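Local coordinates for periplasmic binding protein (Veillonella parvula, PDB 4MO9) that probably captures a small solute, perhaps an iron complex, in the periplasm and hands it to a membrane transporter, at residues 42-46 against 121-125; 145-149 against 160-164. All blocks are in the same frame, centred on the assembly; numbering follows the deposited sequence.

Contact 1 (42-46 against 121-125)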
# COMPACT_ATOMS: atom_id res chain seq x y z
N VAL A 42 -11.01 -16.78 -0.50
CA VAL A 42 -10.27 -16.63 -1.76
C VAL A 42 -9.67 -15.22 -1.80
O VAL A 42 -10.40 -14.23 -1.75
CB VAL A 42 -11.17 -16.85 -3.01
CG1 VAL A 42 -10.41 -16.49 -4.28
CG2 VAL A 42 -11.66 -18.29 -3.08
N LEU A 43 -8.35 -15.14 -1.88
CA LEU A 43 -7.65 -13.85 -1.89
C LEU A 43 -7.65 -13.20 -3.26
O LEU A 43 -7.54 -13.87 -4.29
CB LEU A 43 -6.20 -14.05 -1.46
CG LEU A 43 -5.99 -14.67 -0.08
CD1 LEU A 43 -4.49 -14.95 0.15
CD2 LEU A 43 -6.55 -13.75 0.99
N GLN A 44 -7.73 -11.87 -3.27
CA GLN A 44 -7.46 -11.06 -4.46
C GLN A 44 -6.59 -9.88 -4.05
O GLN A 44 -6.67 -9.41 -2.89
CB GLN A 44 -8.76 -10.54 -5.07
CG GLN A 44 -9.63 -11.60 -5.70
CD GLN A 44 -9.03 -12.15 -6.99
OE1 GLN A 44 -8.55 -13.29 -7.03
NE2 GLN A 44 -9.09 -11.36 -8.05
N TRP A 45 -5.79 -9.40 -5.00
CA TRP A 45 -4.89 -8.24 -4.81
C TRP A 45 -4.02 -8.30 -3.55
O TRP A 45 -3.88 -7.31 -2.84
CB TRP A 45 -5.70 -6.93 -4.82
CG TRP A 45 -6.14 -6.52 -6.19
CD1 TRP A 45 -6.14 -7.30 -7.33
CD2 TRP A 45 -6.65 -5.23 -6.59
NE1 TRP A 45 -6.61 -6.56 -8.40
CE2 TRP A 45 -6.93 -5.30 -7.97
CE3 TRP A 45 -6.89 -4.03 -5.91
CZ2 TRP A 45 -7.44 -4.20 -8.69
CZ3 TRP A 45 -7.39 -2.94 -6.62
CH2 TRP A 45 -7.66 -3.04 -8.00
N SER A 46 -3.42 -9.46 -3.28
CA SER A 46 -2.56 -9.61 -2.11
C SER A 46 -1.37 -8.65 -2.15
O SER A 46 -0.67 -8.55 -3.16
CB SER A 46 -2.11 -11.06 -1.94
OG SER A 46 -3.23 -11.87 -1.63
N ILE A 121 -13.27 -8.12 -1.74
CA ILE A 121 -12.99 -7.42 -3.00
C ILE A 121 -12.78 -5.94 -2.76
O ILE A 121 -13.66 -5.27 -2.22
CB ILE A 121 -14.15 -7.60 -3.99
CG1 ILE A 121 -14.32 -9.08 -4.36
CG2 ILE A 121 -13.92 -6.75 -5.26
CD1 ILE A 121 -13.21 -9.61 -5.31
N PRO A 122 -11.62 -5.41 -3.15
CA PRO A 122 -11.45 -3.96 -3.03
C PRO A 122 -12.47 -3.20 -3.90
O PRO A 122 -12.85 -3.67 -4.98
CB PRO A 122 -10.03 -3.72 -3.57
CG PRO A 122 -9.31 -5.02 -3.27
CD PRO A 122 -10.37 -6.08 -3.55
N VAL A 123 -12.94 -2.06 -3.40
CA VAL A 123 -13.86 -1.21 -4.17
C VAL A 123 -13.32 -0.88 -5.56
O VAL A 123 -14.07 -0.83 -6.54
CB VAL A 123 -14.21 0.07 -3.38
CG1 VAL A 123 -14.83 1.13 -4.29
CG2 VAL A 123 -15.16 -0.27 -2.22
N ASP A 124 -12.01 -0.64 -5.67
CA ASP A 124 -11.41 -0.34 -6.98
C ASP A 124 -11.54 -1.51 -7.96
O ASP A 124 -11.37 -1.35 -9.17
CB ASP A 124 -9.94 0.06 -6.81
CG ASP A 124 -9.77 1.53 -6.41
OD1 ASP A 124 -10.78 2.16 -6.00
OD2 ASP A 124 -8.63 2.05 -6.49
N LEU A 125 -11.85 -2.69 -7.42
CA LEU A 125 -12.01 -3.91 -8.22
C LEU A 125 -13.49 -4.32 -8.33
O LEU A 125 -13.85 -5.24 -9.08
CB LEU A 125 -11.17 -5.04 -7.59
CG LEU A 125 -11.05 -6.39 -8.30
CD1 LEU A 125 -10.50 -6.24 -9.71
CD2 LEU A 125 -10.17 -7.34 -7.49
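The indole of Trp45 lies across Leu125, Pro122 and Asp124, where the loop after strand 41-42 meets the strand-to-helix turn of 121-125, at the C-terminal ends of the strands of the parallel sheet in one lobe of this TroA-like binding protein. CG of Trp45 stands anti to its own carbonyl carbon (chi1 -75°), which carries the ring out over the turn between strand 118-122 and helix 123-132. Leu125 CD2 makes a CH-pi contact with one face, 3.9 Å from the centroid of the five-membered ring and 15° off its normal. The second methyl, Leu125 CD1, sits 3.8 Å from Trp45 CZ2, so the forked tip spans both rings of the indole. Pro122 CG approaches Trp45 CE3 obliquely at 3.7 Å, and Asp124 CB lies 3.9 Å from Trp45 CZ3, its carboxylate turned 85° from the indole plane. Trp45 also touches the bound trimethylamine oxide, and the ring of His150 meets the indole at a steep angle. With an alanine here, Leu125 and Pro122 would probably lose the indole lying against them, and the ligand its aromatic neighbour. Deeper in, Gln44 and Ile121 run side by side, with Gln44 CG 4.1 Å from Ile121 CD1.

Contact 2 (145-149 against 160-164)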
# COMPACT_ATOMS: atom_id res chain seq x y z
N ILE A 145 -17.52 -9.53 0.38
CA ILE A 145 -17.35 -8.45 1.34
C ILE A 145 -16.45 -7.37 0.74
O ILE A 145 -15.27 -7.62 0.46
CB ILE A 145 -16.77 -8.96 2.68
CG1 ILE A 145 -17.76 -9.92 3.35
CG2 ILE A 145 -16.47 -7.81 3.62
CD1 ILE A 145 -17.29 -10.41 4.74
N TYR A 146 -16.99 -6.18 0.51
CA TYR A 146 -16.17 -5.10 -0.10
C TYR A 146 -15.33 -4.38 0.94
O TYR A 146 -15.81 -4.12 2.05
CB TYR A 146 -17.05 -4.10 -0.86
CG TYR A 146 -17.70 -4.72 -2.07
CD1 TYR A 146 -16.93 -5.30 -3.08
CD2 TYR A 146 -19.08 -4.74 -2.22
CE1 TYR A 146 -17.52 -5.88 -4.18
CE2 TYR A 146 -19.68 -5.32 -3.32
CZ TYR A 146 -18.89 -5.89 -4.30
OH TYR A 146 -19.47 -6.47 -5.40
N ILE A 147 -14.08 -4.06 0.60
CA ILE A 147 -13.19 -3.34 1.49
C ILE A 147 -12.56 -2.20 0.66
O ILE A 147 -12.65 -2.20 -0.57
CB ILE A 147 -12.08 -4.26 2.04
CG1 ILE A 147 -11.19 -4.77 0.90
CG2 ILE A 147 -12.68 -5.44 2.83
CD1 ILE A 147 -9.94 -5.51 1.37
N ASP A 148 -11.91 -1.24 1.31
CA ASP A 148 -11.41 -0.10 0.55
C ASP A 148 -10.30 0.62 1.29
O ASP A 148 -10.54 1.59 2.03
CB ASP A 148 -12.54 0.88 0.18
CG ASP A 148 -12.10 1.95 -0.81
OD1 ASP A 148 -10.97 1.87 -1.37
OD2 ASP A 148 -12.87 2.90 -1.06
N TYR A 149 -9.08 0.16 1.08
CA TYR A 149 -7.91 0.86 1.58
C TYR A 149 -7.45 1.93 0.58
O TYR A 149 -6.65 2.81 0.94
CB TYR A 149 -6.78 -0.14 1.84
CG TYR A 149 -7.05 -1.09 2.99
CD1 TYR A 149 -7.45 -0.62 4.24
CD2 TYR A 149 -6.90 -2.46 2.83
CE1 TYR A 149 -7.68 -1.49 5.30
CE2 TYR A 149 -7.15 -3.35 3.87
CZ TYR A 149 -7.53 -2.85 5.11
OH TYR A 149 -7.76 -3.73 6.14
N SER A 160 -13.03 -1.33 6.93
CA SER A 160 -12.43 -2.46 6.24
C SER A 160 -11.80 -3.43 7.22
O SER A 160 -12.05 -4.65 7.15
CB SER A 160 -11.40 -1.97 5.23
OG SER A 160 -12.04 -1.14 4.27
N ILE A 161 -10.98 -2.90 8.13
CA ILE A 161 -10.37 -3.72 9.19
C ILE A 161 -11.46 -4.42 10.01
O ILE A 161 -11.36 -5.62 10.31
CB ILE A 161 -9.51 -2.84 10.11
CG1 ILE A 161 -8.30 -2.30 9.34
CG2 ILE A 161 -9.05 -3.63 11.36
CD1 ILE A 161 -7.53 -1.20 10.07
N GLU A 162 -12.49 -3.68 10.37
CA GLU A 162 -13.55 -4.21 11.21
C GLU A 162 -14.31 -5.33 10.49
O GLU A 162 -14.61 -6.38 11.09
CB GLU A 162 -14.46 -3.04 11.62
CG GLU A 162 -15.83 -3.39 12.19
CD GLU A 162 -16.70 -2.14 12.27
OE1 GLU A 162 -17.89 -2.21 11.90
OE2 GLU A 162 -16.17 -1.08 12.69
N ALA A 163 -14.58 -5.14 9.19
CA ALA A 163 -15.33 -6.14 8.42
C ALA A 163 -14.55 -7.46 8.25
O ALA A 163 -15.12 -8.56 8.39
CB ALA A 163 -15.75 -5.58 7.07
N ILE A 164 -13.26 -7.35 7.96
CA ILE A 164 -12.41 -8.53 7.78
C ILE A 164 -12.27 -9.27 9.11
O ILE A 164 -12.38 -10.50 9.16
CB ILE A 164 -11.02 -8.16 7.23
CG1 ILE A 164 -11.15 -7.50 5.85
CG2 ILE A 164 -10.14 -9.41 7.14
CD1 ILE A 164 -9.83 -6.99 5.27
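Ser160, on helix 154-168, sets its short side chain against Ile147, Asp148 and Tyr149, where strand 143-147 gives way to loop. Its CB lies 3.8 Å from Tyr149 CE1 and 4.0 Å from Ile147 CB, touching an aromatic ring and a branched chain. One bond further, OG accepts the backbone N-H of Asp148 at 3.0 Å, a nearly straight bond of 163°. That same OG is also hydrogen-bonded to Ser156 O one helical turn back, so the buried hydroxyl serves both strand end and helix. This is the strand-loop-helix return of an alpha/beta sandwich: the helical segment 160-164 runs back at 152° to the strand segment 145-147, their axes 8.5 Å apart. Farther along the helix the contact turns apolar. Ile147 CG2, set anti to its carbonyl carbon, reaches Ile164 CG1 at 4.0 Å, the two side chains crossing at about a right angle. Ile145 CG2 meets Ala163 CB at 4.2 Å. At the other end, Ile161 CG1 comes to the edge of the Tyr149 ring, 3.5 Å from Tyr149 OH, a hydroxyl that is hydrogen-bonded to Thr54 OG1 on helix 52-59.

Both contacts are largely buried and belong to the same parallel sheet, whose neighbouring strands 118-122 and 143-147 join them. Probable backbone hydrogen bonds from Ile121 N to Ile145 O and from Val123 N to Ile147 O tie one to the other. Contact 1 sets the loop after strand 41-42 against the junction of strand 118-122 and helix 123-132 and opens on the ligand pocket, with Asp124 exposed and Trp45 partly so; its chemistry is aromatic and aliphatic. Contact 2 packs one of the two outermost strands against a helix, with the side chain of Tyr149 about 12 Å from the bound trimethylamine oxide, and adds a buried serine hydroxyl to its isoleucine packing.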